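Local coordinates for protein COG0546: Predicted phosphatases (Streptococcus pneumoniae, PDB 2AH5) that is of unknown function but, as a haloacid dehalogenase-like hydrolase, is predicted to act as a phosphatase, at residues G13-S19 with I180-F184; L102-K108 with F126-S132; D162-L168 with L190-Q194; E95-Y100 with V205-F209. One frame throughout, in Å; residues are numbered along the deposited sequence.

Contact 1 of 4, residues G13-S19 with I180-F184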
loop_
_atom_site.group_PDB
_atom_site.type_symbol
_atom_site.label_atom_id
_atom_site.label_comp_id
_atom_site.label_asym_id
_atom_site.label_seq_id
_atom_site.Cartn_x
_atom_site.Cartn_y
_atom_site.Cartn_z
ATOM N N GLY A 13 3.103 -3.716 -1.539
ATOM C CA GLY A 13 3.518 -4.421 -0.339
ATOM C C GLY A 13 2.467 -5.329 0.257
ATOM O O GLY A 13 2.745 -6.044 1.196
ATOM N N THR A 14 1.259 -5.305 -0.303
ATOM C CA THR A 14 0.175 -6.153 0.183
ATOM C C THR A 14 -0.364 -7.024 -0.968
ATOM O O THR A 14 -0.181 -8.247 -0.971
ATOM C CB THR A 14 -0.940 -5.270 0.813
ATOM O OG1 THR A 14 -0.425 -4.622 1.982
ATOM C CG2 THR A 14 -2.146 -6.099 1.183
ATOM N N LEU A 15 -0.989 -6.391 -1.957
ATOM C CA LEU A 15 -1.437 -7.094 -3.160
ATOM C C LEU A 15 -0.279 -7.255 -4.148
ATOM O O LEU A 15 -0.128 -8.304 -4.797
ATOM C CB LEU A 15 -2.594 -6.331 -3.828
ATOM C CG LEU A 15 -3.837 -6.133 -2.960
ATOM C CD1 LEU A 15 -4.798 -5.130 -3.573
ATOM C CD2 LEU A 15 -4.531 -7.470 -2.718
ATOM N N VAL A 16 0.549 -6.215 -4.216
ATOM C CA VAL A 16 1.487 -6.069 -5.319
ATOM C C VAL A 16 2.908 -6.034 -4.800
ATOM O O VAL A 16 3.244 -5.195 -3.972
ATOM C CB VAL A 16 1.185 -4.813 -6.208
ATOM C CG1 VAL A 16 2.239 -4.704 -7.301
ATOM C CG2 VAL A 16 -0.225 -4.939 -6.849
ATOM N N ASP A 17 3.729 -6.966 -5.284
ATOM C CA ASP A 17 5.155 -6.888 -5.072
ATOM C C ASP A 17 5.765 -5.906 -6.071
ATOM O O ASP A 17 6.256 -6.294 -7.149
ATOM C CB ASP A 17 5.841 -8.272 -5.159
ATOM C CG ASP A 17 7.308 -8.198 -4.796
ATOM O OD1 ASP A 17 7.804 -7.069 -4.590
ATOM O OD2 ASP A 17 7.968 -9.251 -4.710
ATOM N N SER A 18 5.755 -4.639 -5.682
ATOM C CA SER A 18 6.227 -3.557 -6.551
ATOM C C SER A 18 7.722 -3.286 -6.293
ATOM O O SER A 18 8.257 -2.279 -6.781
ATOM C CB SER A 18 5.403 -2.299 -6.280
ATOM O OG SER A 18 5.187 -2.139 -4.882
ATOM N N SER A 19 8.373 -4.138 -5.488
ATOM C CA SER A 19 9.732 -3.818 -4.964
ATOM C C SER A 19 10.796 -3.579 -6.037
ATOM O O SER A 19 11.595 -2.669 -5.877
ATOM C CB SER A 19 10.257 -4.865 -3.964
ATOM O OG SER A 19 10.385 -6.135 -4.580
ATOM N N ILE A 180 -0.383 -7.937 7.579
ATOM C CA ILE A 180 0.204 -9.001 6.761
ATOM C C ILE A 180 1.715 -8.856 6.747
ATOM O O ILE A 180 2.239 -7.734 6.786
ATOM C CB ILE A 180 -0.406 -9.077 5.334
ATOM C CG1 ILE A 180 0.047 -7.894 4.433
ATOM C CG2 ILE A 180 -1.953 -9.289 5.446
ATOM C CD1 ILE A 180 1.377 -8.164 3.662
ATOM N N THR A 181 2.419 -9.988 6.722
ATOM C CA THR A 181 3.865 -9.964 6.939
ATOM C C THR A 181 4.672 -10.488 5.749
ATOM O O THR A 181 5.896 -10.644 5.864
ATOM C CB THR A 181 4.254 -10.766 8.208
ATOM O OG1 THR A 181 3.900 -12.135 8.009
ATOM C CG2 THR A 181 3.510 -10.251 9.444
ATOM N N TRP A 182 3.991 -10.788 4.636
ATOM C CA TRP A 182 4.658 -11.230 3.393
ATOM C C TRP A 182 5.177 -10.034 2.587
ATOM O O TRP A 182 5.781 -10.206 1.512
ATOM C CB TRP A 182 3.726 -12.100 2.525
ATOM C CG TRP A 182 2.541 -11.381 1.939
ATOM C CD1 TRP A 182 2.549 -10.472 0.908
ATOM C CD2 TRP A 182 1.169 -11.536 2.325
ATOM N NE1 TRP A 182 1.263 -10.049 0.638
ATOM C CE2 TRP A 182 0.399 -10.675 1.501
ATOM C CE3 TRP A 182 0.516 -12.305 3.297
ATOM C CZ2 TRP A 182 -0.988 -10.552 1.626
ATOM C CZ3 TRP A 182 -0.872 -12.183 3.421
ATOM C CH2 TRP A 182 -1.610 -11.320 2.588
ATOM N N GLY A 183 4.927 -8.831 3.099
ATOM C CA GLY A 183 5.189 -7.595 2.356
ATOM C C GLY A 183 6.358 -6.787 2.871
ATOM O O GLY A 183 7.370 -7.347 3.319
ATOM N N PHE A 184 6.211 -5.469 2.826
ATOM C CA PHE A 184 7.364 -4.584 3.000
ATOM C C PHE A 184 7.611 -4.161 4.444
ATOM O O PHE A 184 8.766 -3.997 4.838
ATOM C CB PHE A 184 7.307 -3.389 2.026
ATOM C CG PHE A 184 7.161 -3.795 0.573
ATOM C CD1 PHE A 184 7.697 -5.000 0.110
ATOM C CD2 PHE A 184 6.514 -2.960 -0.330
ATOM C CE1 PHE A 184 7.564 -5.381 -1.227
ATOM C CE2 PHE A 184 6.387 -3.323 -1.673
ATOM C CZ PHE A 184 6.896 -4.545 -2.115
#
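Segment 13-19 carries the end of what is probably the DxDx(T/V) motif of haloacid dehalogenase (HAD) hydrolases, with Thr-14 as its last position, and meets loop 180-184 beside the presumed active site. The tight turn into strand 16-17 is consistent with the family's squiggle and flap. One hydrogen bond joins the segments: Trp-182 NE1 donates to Thr-14 O at 2.8 Å with an N-H...O angle of 155°, in the plane of the indole. Phe-184 supplies the largest buried area. One face of its ring covers Gly-13, whose CA is 3.5 Å from the ring centroid and 24° off the normal, a CH-pi contact. At the ring edge stand Asp-17 OD1, 3.6 Å from Phe-184 CZ, and Ser-18 OG, 3.6 Å from Phe-184 CE2. Asp-17 OD1 is held in an Asx turn by Ser-19 N (3.1 Å) and also accepts from Ser-19 OG (2.7 Å). Two glycines permit the approach: a CB on Gly-13, which has a positive phi of 80°, would clash with Phe-184 CD2, while one on Gly-183 would clash with Gly-13 O, now 3.1 Å from Gly-183 CA. Thr-14 OG1 and Phe-184 N are both hydrogen-bonded to Asp-162, and Ser-18 OG to Asp-12. The chemistry therefore implies a join made mainly by backbone atoms and ring surface, with Asp-162 of the presumed site bonded to both loops.

Contact 2 of 4, residues L102-K108 with F126-S132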
loop_
_atom_site.group_PDB
_atom_site.type_symbol
_atom_site.label_atom_id
_atom_site.label_comp_id
_atom_site.label_asym_id
_atom_site.label_seq_id
_atom_site.Cartn_x
_atom_site.Cartn_y
_atom_site.Cartn_z
ATOM N N LEU A 102 -14.874 -5.266 -2.230
ATOM C CA LEU A 102 -13.476 -4.958 -1.944
ATOM C C LEU A 102 -13.082 -3.597 -2.496
ATOM O O LEU A 102 -13.559 -3.205 -3.597
ATOM C CB LEU A 102 -12.570 -5.979 -2.618
ATOM C CG LEU A 102 -12.904 -7.458 -2.457
ATOM C CD1 LEU A 102 -11.879 -8.301 -3.177
ATOM C CD2 LEU A 102 -13.026 -7.841 -0.975
ATOM N N TYR A 103 -12.205 -2.904 -1.765
ATOM C CA TYR A 103 -11.728 -1.567 -2.162
ATOM C C TYR A 103 -10.227 -1.494 -1.991
ATOM O O TYR A 103 -9.655 -2.094 -1.051
ATOM C CB TYR A 103 -12.383 -0.479 -1.291
ATOM C CG TYR A 103 -13.879 -0.553 -1.378
ATOM C CD1 TYR A 103 -14.548 0.054 -2.440
ATOM C CD2 TYR A 103 -14.613 -1.315 -0.461
ATOM C CE1 TYR A 103 -15.926 -0.040 -2.562
ATOM C CE2 TYR A 103 -16.017 -1.397 -0.558
ATOM C CZ TYR A 103 -16.648 -0.761 -1.620
ATOM O OH TYR A 103 -18.011 -0.833 -1.750
ATOM N N ILE A 104 -9.571 -0.776 -2.897
ATOM C CA ILE A 104 -8.205 -0.390 -2.602
ATOM C C ILE A 104 -8.181 0.985 -1.918
ATOM O O ILE A 104 -8.850 1.939 -2.371
ATOM C CB ILE A 104 -7.338 -0.404 -3.874
ATOM C CG1 ILE A 104 -7.096 -1.856 -4.291
ATOM C CG2 ILE A 104 -6.020 0.294 -3.640
ATOM C CD1 ILE A 104 -6.697 -2.009 -5.745
ATOM N N THR A 105 -7.367 1.071 -0.860
ATOM C CA THR A 105 -7.078 2.330 -0.119
ATOM C C THR A 105 -5.556 2.507 0.012
ATOM O O THR A 105 -4.915 1.846 0.827
ATOM C CB THR A 105 -7.716 2.341 1.278
ATOM O OG1 THR A 105 -7.337 1.151 1.994
ATOM C CG2 THR A 105 -9.187 2.419 1.183
ATOM N N THR A 106 -4.979 3.350 -0.846
ATOM C CA THR A 106 -3.532 3.468 -0.939
ATOM C C THR A 106 -3.117 4.944 -0.878
ATOM O O THR A 106 -3.927 5.825 -1.134
ATOM C CB THR A 106 -3.004 2.843 -2.273
ATOM O OG1 THR A 106 -1.565 2.927 -2.313
ATOM C CG2 THR A 106 -3.632 3.553 -3.517
ATOM N N THR A 107 -1.851 5.209 -0.549
ATOM C CA THR A 107 -1.365 6.585 -0.651
ATOM C C THR A 107 -0.580 6.786 -1.946
ATOM O O THR A 107 -0.067 7.872 -2.173
ATOM C CB THR A 107 -0.545 7.035 0.559
ATOM O OG1 THR A 107 0.483 6.076 0.802
ATOM C CG2 THR A 107 -1.433 7.184 1.793
ATOM N N LYS A 108 -0.495 5.758 -2.797
ATOM C CA LYS A 108 -0.178 5.974 -4.227
ATOM C C LYS A 108 -1.263 6.893 -4.811
ATOM O O LYS A 108 -2.418 6.841 -4.362
ATOM C CB LYS A 108 -0.187 4.648 -5.002
ATOM C CG LYS A 108 0.677 4.613 -6.252
ATOM C CD LYS A 108 1.191 3.196 -6.490
ATOM C CE LYS A 108 2.664 3.244 -6.932
ATOM N NZ LYS A 108 3.453 2.064 -6.489
ATOM N N PHE A 126 -12.354 -5.112 -7.598
ATOM C CA PHE A 126 -12.667 -4.003 -6.692
ATOM C C PHE A 126 -13.888 -3.167 -7.059
ATOM O O PHE A 126 -14.125 -2.878 -8.233
ATOM C CB PHE A 126 -11.405 -3.120 -6.499
ATOM C CG PHE A 126 -10.237 -3.899 -5.973
ATOM C CD1 PHE A 126 -10.144 -4.165 -4.616
ATOM C CD2 PHE A 126 -9.291 -4.442 -6.842
ATOM C CE1 PHE A 126 -9.112 -4.952 -4.105
ATOM C CE2 PHE A 126 -8.236 -5.196 -6.352
ATOM C CZ PHE A 126 -8.153 -5.464 -4.965
ATOM N N ASP A 127 -14.634 -2.736 -6.042
ATOM C CA ASP A 127 -15.759 -1.818 -6.261
ATOM C C ASP A 127 -15.351 -0.350 -6.198
ATOM O O ASP A 127 -16.171 0.526 -6.478
ATOM C CB ASP A 127 -16.866 -2.065 -5.261
ATOM C CG ASP A 127 -17.625 -3.360 -5.532
ATOM O OD1 ASP A 127 -17.264 -4.129 -6.456
ATOM O OD2 ASP A 127 -18.600 -3.592 -4.794
ATOM N N GLY A 128 -14.089 -0.097 -5.842
ATOM C CA GLY A 128 -13.547 1.256 -5.793
ATOM C C GLY A 128 -12.058 1.189 -5.570
ATOM O O GLY A 128 -11.573 0.278 -4.922
ATOM N N ILE A 129 -11.342 2.149 -6.133
ATOM C CA ILE A 129 -9.925 2.277 -5.921
ATOM C C ILE A 129 -9.672 3.740 -5.561
ATOM O O ILE A 129 -9.963 4.654 -6.357
ATOM C CB ILE A 129 -9.107 1.871 -7.173
ATOM C CG1 ILE A 129 -9.362 0.402 -7.546
ATOM C CG2 ILE A 129 -7.575 2.192 -6.954
ATOM C CD1 ILE A 129 -8.544 -0.086 -8.728
ATOM N N TYR A 130 -9.137 3.934 -4.360
ATOM C CA TYR A 130 -8.930 5.258 -3.748
ATOM C C TYR A 130 -7.449 5.433 -3.429
ATOM O O TYR A 130 -6.868 4.610 -2.717
ATOM C CB TYR A 130 -9.797 5.382 -2.490
ATOM C CG TYR A 130 -11.270 5.243 -2.851
ATOM C CD1 TYR A 130 -11.953 6.328 -3.381
ATOM C CD2 TYR A 130 -11.943 4.023 -2.732
ATOM C CE1 TYR A 130 -13.277 6.233 -3.757
ATOM C CE2 TYR A 130 -13.311 3.907 -3.116
ATOM C CZ TYR A 130 -13.952 5.035 -3.633
ATOM O OH TYR A 130 -15.284 5.046 -4.028
ATOM N N GLY A 131 -6.845 6.484 -3.975
ATOM C CA GLY A 131 -5.426 6.800 -3.679
ATOM C C GLY A 131 -5.311 8.242 -3.182
ATOM O O GLY A 131 -6.321 8.866 -2.853
ATOM N N SER A 132 -4.087 8.755 -3.118
ATOM C CA SER A 132 -3.854 10.078 -2.567
ATOM C C SER A 132 -4.305 11.141 -3.571
ATOM O O SER A 132 -4.260 10.919 -4.784
ATOM C CB SER A 132 -2.387 10.277 -2.227
ATOM O OG SER A 132 -1.607 10.163 -3.388
HETATM O O HOH W 1 -15.544 -5.981 -5.001
HETATM O O HOH W 2 -19.708 -1.038 -3.911
HETATM O O HOH W 3 0.843 9.538 -3.745
#
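Five backbone hydrogen bonds join the segments, whose strands 102-106 and 128-132 run parallel at 8° with axes 4.7 Å apart: Asp-127 N to Leu-102 O (2.7 Å), Ile-104 N to Gly-128 O (3.0 Å), Tyr-130 N to Ile-104 O (2.8 Å), Thr-106 N to Tyr-130 O (2.9 Å) and, past the corner, Ser-132 N to Lys-108 O (2.8 Å). This is the pairing of a beta-alpha-beta unit whose crossover is helix 110-119. Apolar contacts centre on Ile-104, whose CD1 sits 3.7 Å from the Phe-126 ring centroid, 14° off the normal, and 4.0 Å from Ile-129 CD1. Water bridges close both ends: one joins Tyr-103 OH (2.8 Å) to Asp-127 OD2 (2.9 Å), another Thr-107 O (2.5 Å) to Ser-132 OG (2.6 Å). In an ST turn, Thr-106 OG1 accepts from Lys-108 N at 3.1 Å. Backbone pairing thus continues round the corner to Lys-108 O, while NZ of the same residue forms a salt bridge with Asp-12 of the probable HAD motif.

Contact 3 of 4, residues D162-L168 with L190-Q194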
loop_
_atom_site.group_PDB
_atom_site.type_symbol
_atom_site.label_atom_id
_atom_site.label_comp_id
_atom_site.label_asym_id
_atom_site.label_seq_id
_atom_site.Cartn_x
_atom_site.Cartn_y
_atom_site.Cartn_z
ATOM N N ASP A 162 0.320 -3.895 5.124
ATOM C CA ASP A 162 1.655 -4.346 5.491
ATOM C C ASP A 162 2.517 -3.338 6.257
ATOM O O ASP A 162 3.637 -3.678 6.606
ATOM C CB ASP A 162 2.439 -4.840 4.257
ATOM C CG ASP A 162 2.776 -3.715 3.281
ATOM O OD1 ASP A 162 1.866 -2.944 2.922
ATOM O OD2 ASP A 162 3.966 -3.589 2.905
ATOM N N THR A 163 2.018 -2.129 6.520
ATOM C CA THR A 163 2.832 -1.089 7.178
ATOM C C THR A 163 2.204 -0.428 8.407
ATOM O O THR A 163 0.972 -0.457 8.612
ATOM C CB THR A 163 3.191 0.070 6.202
ATOM O OG1 THR A 163 2.024 0.859 5.950
ATOM C CG2 THR A 163 3.784 -0.427 4.882
ATOM N N LYS A 164 3.067 0.242 9.179
ATOM C CA LYS A 164 2.635 1.050 10.314
ATOM C C LYS A 164 1.647 2.130 9.876
ATOM O O LYS A 164 0.752 2.508 10.637
ATOM C CB LYS A 164 3.856 1.678 11.012
ATOM C CG LYS A 164 4.677 2.569 10.109
ATOM C CD LYS A 164 6.067 2.851 10.674
ATOM C CE LYS A 164 6.019 3.984 11.679
ATOM N NZ LYS A 164 7.335 4.724 11.759
ATOM N N PHE A 165 1.803 2.637 8.653
ATOM C CA PHE A 165 0.864 3.659 8.140
ATOM C C PHE A 165 -0.564 3.117 7.983
ATOM O O PHE A 165 -1.525 3.813 8.270
ATOM C CB PHE A 165 1.396 4.259 6.836
ATOM C CG PHE A 165 2.804 4.775 6.956
ATOM C CD1 PHE A 165 3.041 6.065 7.400
ATOM C CD2 PHE A 165 3.891 3.961 6.637
ATOM C CE1 PHE A 165 4.361 6.553 7.523
ATOM C CE2 PHE A 165 5.200 4.434 6.757
ATOM C CZ PHE A 165 5.425 5.730 7.216
ATOM N N ASP A 166 -0.682 1.861 7.556
ATOM C CA ASP A 166 -1.978 1.181 7.469
ATOM C C ASP A 166 -2.548 0.981 8.869
ATOM O O ASP A 166 -3.723 1.169 9.082
ATOM C CB ASP A 166 -1.807 -0.207 6.824
ATOM C CG ASP A 166 -1.457 -0.126 5.339
ATOM O OD1 ASP A 166 -1.955 0.791 4.653
ATOM O OD2 ASP A 166 -0.639 -0.937 4.872
HETATM N N MSE A 167 -1.698 0.577 9.817
HETATM C CA MSE A 167 -2.176 0.288 11.172
HETATM C C MSE A 167 -2.656 1.578 11.840
HETATM O O MSE A 167 -3.722 1.604 12.459
HETATM C CB MSE A 167 -1.071 -0.348 12.032
HETATM C CG MSE A 167 -0.462 -1.636 11.491
HETATM SE SE MSE A 167 -1.752 -3.126 11.391
HETATM C CE MSE A 167 -2.427 -2.901 9.478
ATOM N N LEU A 168 -1.874 2.646 11.708
ATOM C CA LEU A 168 -2.247 3.938 12.308
ATOM C C LEU A 168 -3.475 4.531 11.613
ATOM O O LEU A 168 -4.344 5.103 12.266
ATOM C CB LEU A 168 -1.094 4.934 12.231
ATOM C CG LEU A 168 0.061 4.723 13.212
ATOM C CD1 LEU A 168 1.235 5.574 12.806
ATOM C CD2 LEU A 168 -0.378 5.034 14.632
ATOM N N LEU A 190 4.382 -3.942 13.109
ATOM C CA LEU A 190 2.943 -4.097 12.935
ATOM C C LEU A 190 2.275 -4.534 14.225
ATOM O O LEU A 190 1.194 -4.058 14.563
ATOM C CB LEU A 190 2.631 -5.087 11.825
ATOM C CG LEU A 190 3.132 -4.649 10.444
ATOM C CD1 LEU A 190 3.131 -5.803 9.474
ATOM C CD2 LEU A 190 2.307 -3.471 9.922
ATOM N N LEU A 191 2.935 -5.422 14.966
ATOM C CA LEU A 191 2.328 -5.911 16.202
ATOM C C LEU A 191 2.247 -4.833 17.299
ATOM O O LEU A 191 1.393 -4.925 18.168
ATOM C CB LEU A 191 3.067 -7.142 16.734
ATOM C CG LEU A 191 2.994 -8.466 15.976
ATOM C CD1 LEU A 191 4.012 -9.444 16.537
ATOM C CD2 LEU A 191 1.600 -9.051 16.076
ATOM N N ASN A 192 3.114 -3.820 17.248
ATOM C CA ASN A 192 3.025 -2.720 18.204
ATOM C C ASN A 192 1.705 -1.960 18.117
ATOM O O ASN A 192 1.367 -1.203 19.030
ATOM C CB ASN A 192 4.184 -1.746 18.030
ATOM C CG ASN A 192 5.501 -2.288 18.585
ATOM O OD1 ASN A 192 5.522 -3.229 19.361
ATOM N ND2 ASN A 192 6.600 -1.693 18.160
ATOM N N TYR A 193 0.973 -2.163 17.020
ATOM C CA TYR A 193 -0.335 -1.528 16.817
ATOM C C TYR A 193 -1.552 -2.425 17.101
ATOM O O TYR A 193 -2.683 -2.030 16.810
ATOM C CB TYR A 193 -0.419 -0.913 15.421
ATOM C CG TYR A 193 0.686 0.090 15.169
ATOM C CD1 TYR A 193 0.540 1.418 15.553
ATOM C CD2 TYR A 193 1.902 -0.312 14.605
ATOM C CE1 TYR A 193 1.587 2.349 15.354
ATOM C CE2 TYR A 193 2.941 0.605 14.386
ATOM C CZ TYR A 193 2.773 1.922 14.775
ATOM O OH TYR A 193 3.778 2.830 14.557
ATOM N N GLN A 194 -1.333 -3.597 17.702
ATOM C CA GLN A 194 -2.455 -4.452 18.145
ATOM C C GLN A 194 -3.460 -4.758 16.997
ATOM O O GLN A 194 -4.656 -4.383 17.077
ATOM C CB GLN A 194 -3.194 -3.850 19.376
ATOM C CG GLN A 194 -2.325 -3.695 20.648
ATOM C CD GLN A 194 -1.247 -2.634 20.503
ATOM O OE1 GLN A 194 -1.527 -1.477 20.162
ATOM N NE2 GLN A 194 0.001 -3.025 20.782
#
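Tyr-193 spreads its ring over one side of the first turns of helix 164-173, overlapping Lys-164, Met-167 and Leu-168. The i, i+3, i+4 spacing of these three residues puts them on a single helix face, so the ring spans two levels: Lys-164 CB is 3.7 Å from Tyr-193 CE2, Leu-168 CD2 is 3.4 Å from Tyr-193 CE1, and Met-167 CB is 3.5 Å from Tyr-193 CB. This is layer packing in the Rossmann-like alpha/beta fold of HAD proteins. Helix 164-173 and the end of helix 187-191 pack side by side on the same face of strand 176-180, where both Met-167 and Leu-190 touch Ala-179. Leu-190 fits against the start of the helix, its CD2 lying 3.4 Å from Thr-163 C, 3.6 Å from Asp-162 O and 3.7 Å from CG of Met-167, a selenomethionine in the crystal. With no hydrogen bond between the segments, they meet by apolar packing.

That helix start is consistent with the family's acidic motif IV. Asp-162 and Asp-166 approach Asp-10, while Asp-162 is hydrogen-bonded to Thr-14 and Phe-184. A type I turn from Leu-191 to Gln-194 brings Tyr-193 round, and Lys-177 NZ bonds to the carbonyls of Tyr-193 and Gln-194. Thr-163 and Asp-166 complete a capping box with weak bonds: Asp-166 N to Thr-163 OG1 and Thr-163 N to Asp-166 OD2, each 3.3 Å.

Contact 4 of 4, residues E95-Y100 with V205-F209; sequences ELSSSY and VLAYF
Two helix ends meet here in the helical layer over the sheet of the Rossmann-like HAD fold: the end of helix 89-97, leading toward strand 102-106, and the C-terminal helix 204-208. In 95-100, residues 95-97 are helical; Ser-99 N and Tyr-100 N both bond to Leu-96 O at 2.9 Å, and Tyr-100 turns extended (-143/149). Residues 205-208 are helical but weakly bonded, with phi near -60° and psi near -34°. The closest CA pair is Leu-96 and Leu-206, 7.4 Å apart.

Val-205, chi1 t, places CG1 4.3 Å from Leu-96 CD1. Leu-206, in the mt rotamer, sets CD2 3.8 Å from both Glu-95 CB and Leu-96 CG; Leu-96 is also mt. Phe-209, phi/psi -90/14, chi1 m and chi2 -89°, offers a ring face to Leu-96 CD2, 4.2 Å from its centroid and 28° off the normal. The Tyr-100 ring (chi1 m, chi2 -88°) meets that of Phe-209 obliquely, centroids 5.3 Å apart and planes at 65°; Tyr-100 OH lies 3.5 Å from Phe-209 CD1, at the ring edge. Leu-96, Tyr-100 and Phe-209 all rest on Ile-7 of strand 6-9. One water donates to Phe-209 O at 2.6 Å and to Tyr-100 OH at 3.3 Å.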
loop_
_atom_site.group_PDB
_atom_site.type_symbol
_atom_site.label_atom_id
_atom_site.label_comp_id
_atom_site.label_asym_id
_atom_site.label_seq_id
_atom_site.Cartn_x
_atom_site.Cartn_y
_atom_site.Cartn_z
ATOM N N GLU A 95 -11.739 -15.395 -3.759
ATOM C CA GLU A 95 -12.479 -15.902 -2.609
ATOM C C GLU A 95 -13.196 -14.804 -1.828
ATOM O O GLU A 95 -14.398 -14.911 -1.582
ATOM C CB GLU A 95 -11.550 -16.704 -1.695
ATOM C CG GLU A 95 -11.135 -18.056 -2.285
ATOM C CD GLU A 95 -12.351 -18.932 -2.592
ATOM O OE1 GLU A 95 -13.119 -19.214 -1.649
ATOM O OE2 GLU A 95 -12.548 -19.305 -3.770
ATOM N N LEU A 96 -12.485 -13.734 -1.473
ATOM C CA LEU A 96 -13.112 -12.647 -0.693
ATOM C C LEU A 96 -14.165 -11.886 -1.505
ATOM O O LEU A 96 -15.243 -11.613 -0.982
ATOM C CB LEU A 96 -12.068 -11.674 -0.129
ATOM C CG LEU A 96 -11.242 -12.142 1.066
ATOM C CD1 LEU A 96 -10.123 -11.120 1.360
ATOM C CD2 LEU A 96 -12.087 -12.342 2.319
ATOM N N SER A 97 -13.865 -11.606 -2.776
ATOM C CA SER A 97 -14.777 -10.830 -3.646
ATOM C C SER A 97 -16.123 -11.508 -3.859
ATOM O O SER A 97 -17.126 -10.828 -4.135
ATOM C CB SER A 97 -14.125 -10.541 -4.993
ATOM O OG SER A 97 -14.023 -11.733 -5.739
ATOM N N SER A 98 -16.157 -12.840 -3.723
ATOM C CA SER A 98 -17.412 -13.571 -3.812
ATOM C C SER A 98 -18.317 -13.403 -2.579
ATOM O O SER A 98 -19.485 -13.769 -2.635
ATOM C CB SER A 98 -17.183 -15.051 -4.175
ATOM O OG SER A 98 -16.585 -15.769 -3.114
ATOM N N SER A 99 -17.803 -12.818 -1.489
ATOM C CA SER A 99 -18.596 -12.594 -0.275
ATOM C C SER A 99 -18.624 -11.140 0.213
ATOM O O SER A 99 -19.449 -10.774 1.059
ATOM C CB SER A 99 -18.080 -13.479 0.877
ATOM O OG SER A 99 -18.158 -14.857 0.537
ATOM N N TYR A 100 -17.712 -10.314 -0.297
ATOM C CA TYR A 100 -17.606 -8.918 0.149
ATOM C C TYR A 100 -17.264 -7.986 -1.000
ATOM O O TYR A 100 -16.531 -8.371 -1.899
ATOM C CB TYR A 100 -16.443 -8.764 1.149
ATOM C CG TYR A 100 -16.577 -9.534 2.437
ATOM C CD1 TYR A 100 -17.225 -8.975 3.525
ATOM C CD2 TYR A 100 -16.041 -10.820 2.560
ATOM C CE1 TYR A 100 -17.352 -9.675 4.740
ATOM C CE2 TYR A 100 -16.152 -11.528 3.747
ATOM C CZ TYR A 100 -16.824 -10.938 4.841
ATOM O OH TYR A 100 -16.959 -11.617 6.039
ATOM N N VAL A 205 -5.532 -15.238 5.519
ATOM C CA VAL A 205 -6.444 -14.091 5.677
ATOM C C VAL A 205 -7.896 -14.565 5.742
ATOM O O VAL A 205 -8.740 -13.999 6.433
ATOM C CB VAL A 205 -6.278 -13.082 4.518
ATOM C CG1 VAL A 205 -7.371 -12.022 4.572
ATOM C CG2 VAL A 205 -4.905 -12.384 4.582
ATOM N N LEU A 206 -8.176 -15.629 5.003
ATOM C CA LEU A 206 -9.543 -16.072 4.753
ATOM C C LEU A 206 -10.210 -16.567 6.015
ATOM O O LEU A 206 -11.401 -16.379 6.193
ATOM C CB LEU A 206 -9.527 -17.181 3.712
ATOM C CG LEU A 206 -9.198 -16.694 2.320
ATOM C CD1 LEU A 206 -8.971 -17.917 1.431
ATOM C CD2 LEU A 206 -10.344 -15.815 1.771
ATOM N N ALA A 207 -9.417 -17.183 6.891
ATOM C CA ALA A 207 -9.900 -17.760 8.151
ATOM C C ALA A 207 -10.548 -16.728 9.069
ATOM O O ALA A 207 -11.467 -17.052 9.827
ATOM C CB ALA A 207 -8.745 -18.476 8.880
ATOM N N TYR A 208 -10.083 -15.473 9.004
ATOM C CA TYR A 208 -10.674 -14.435 9.824
ATOM C C TYR A 208 -12.141 -14.260 9.512
ATOM O O TYR A 208 -12.937 -14.030 10.418
ATOM C CB TYR A 208 -9.951 -13.085 9.689
ATOM C CG TYR A 208 -10.412 -12.055 10.704
ATOM C CD1 TYR A 208 -10.300 -12.303 12.077
ATOM C CD2 TYR A 208 -10.976 -10.842 10.296
ATOM C CE1 TYR A 208 -10.709 -11.363 13.014
ATOM C CE2 TYR A 208 -11.404 -9.888 11.229
ATOM C CZ TYR A 208 -11.266 -10.158 12.586
ATOM O OH TYR A 208 -11.662 -9.242 13.541
ATOM N N PHE A 209 -12.482 -14.391 8.232
ATOM C CA PHE A 209 -13.838 -14.207 7.766
ATOM C C PHE A 209 -14.662 -15.514 7.785
ATOM O O PHE A 209 -15.735 -15.582 7.194
ATOM C CB PHE A 209 -13.803 -13.532 6.384
ATOM C CG PHE A 209 -12.972 -12.276 6.364
ATOM C CD1 PHE A 209 -13.546 -11.039 6.668
ATOM C CD2 PHE A 209 -11.599 -12.331 6.089
ATOM C CE1 PHE A 209 -12.777 -9.865 6.670
ATOM C CE2 PHE A 209 -10.815 -11.153 6.093
ATOM C CZ PHE A 209 -11.413 -9.918 6.400
HETATM O O HOH W 4 -17.018 -14.735 5.041
#

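How the contacts relate
Contact 2 is sheet pairing, bonded backbone to backbone, whereas contacts 3 and 4 pack helix ends by apolar side chains. Contact 1 falls between them, with one indole bond and a ring on glycine. Contacts 1 and 2 lie nearest the chain centre, about 8 and 9 Å away between centres; contact 4, at about 19 Å, is the most peripheral. Contact 1 touches all the others: Leu-15 CD1 reaches Phe-126 CZ (3.6 Å), Phe-184 N reaches Asp-162 OD2 (2.9 Å), and Trp-182 CH2 reaches Val-205 CG2 (4.0 Å). Contacts 2 and 4 pack directly, Leu-102 CD1 lying 3.7 Å from Ser-97 CB, and helix 89-97 leads into strand 102-106. Contact 3 touches neither 2 nor 4.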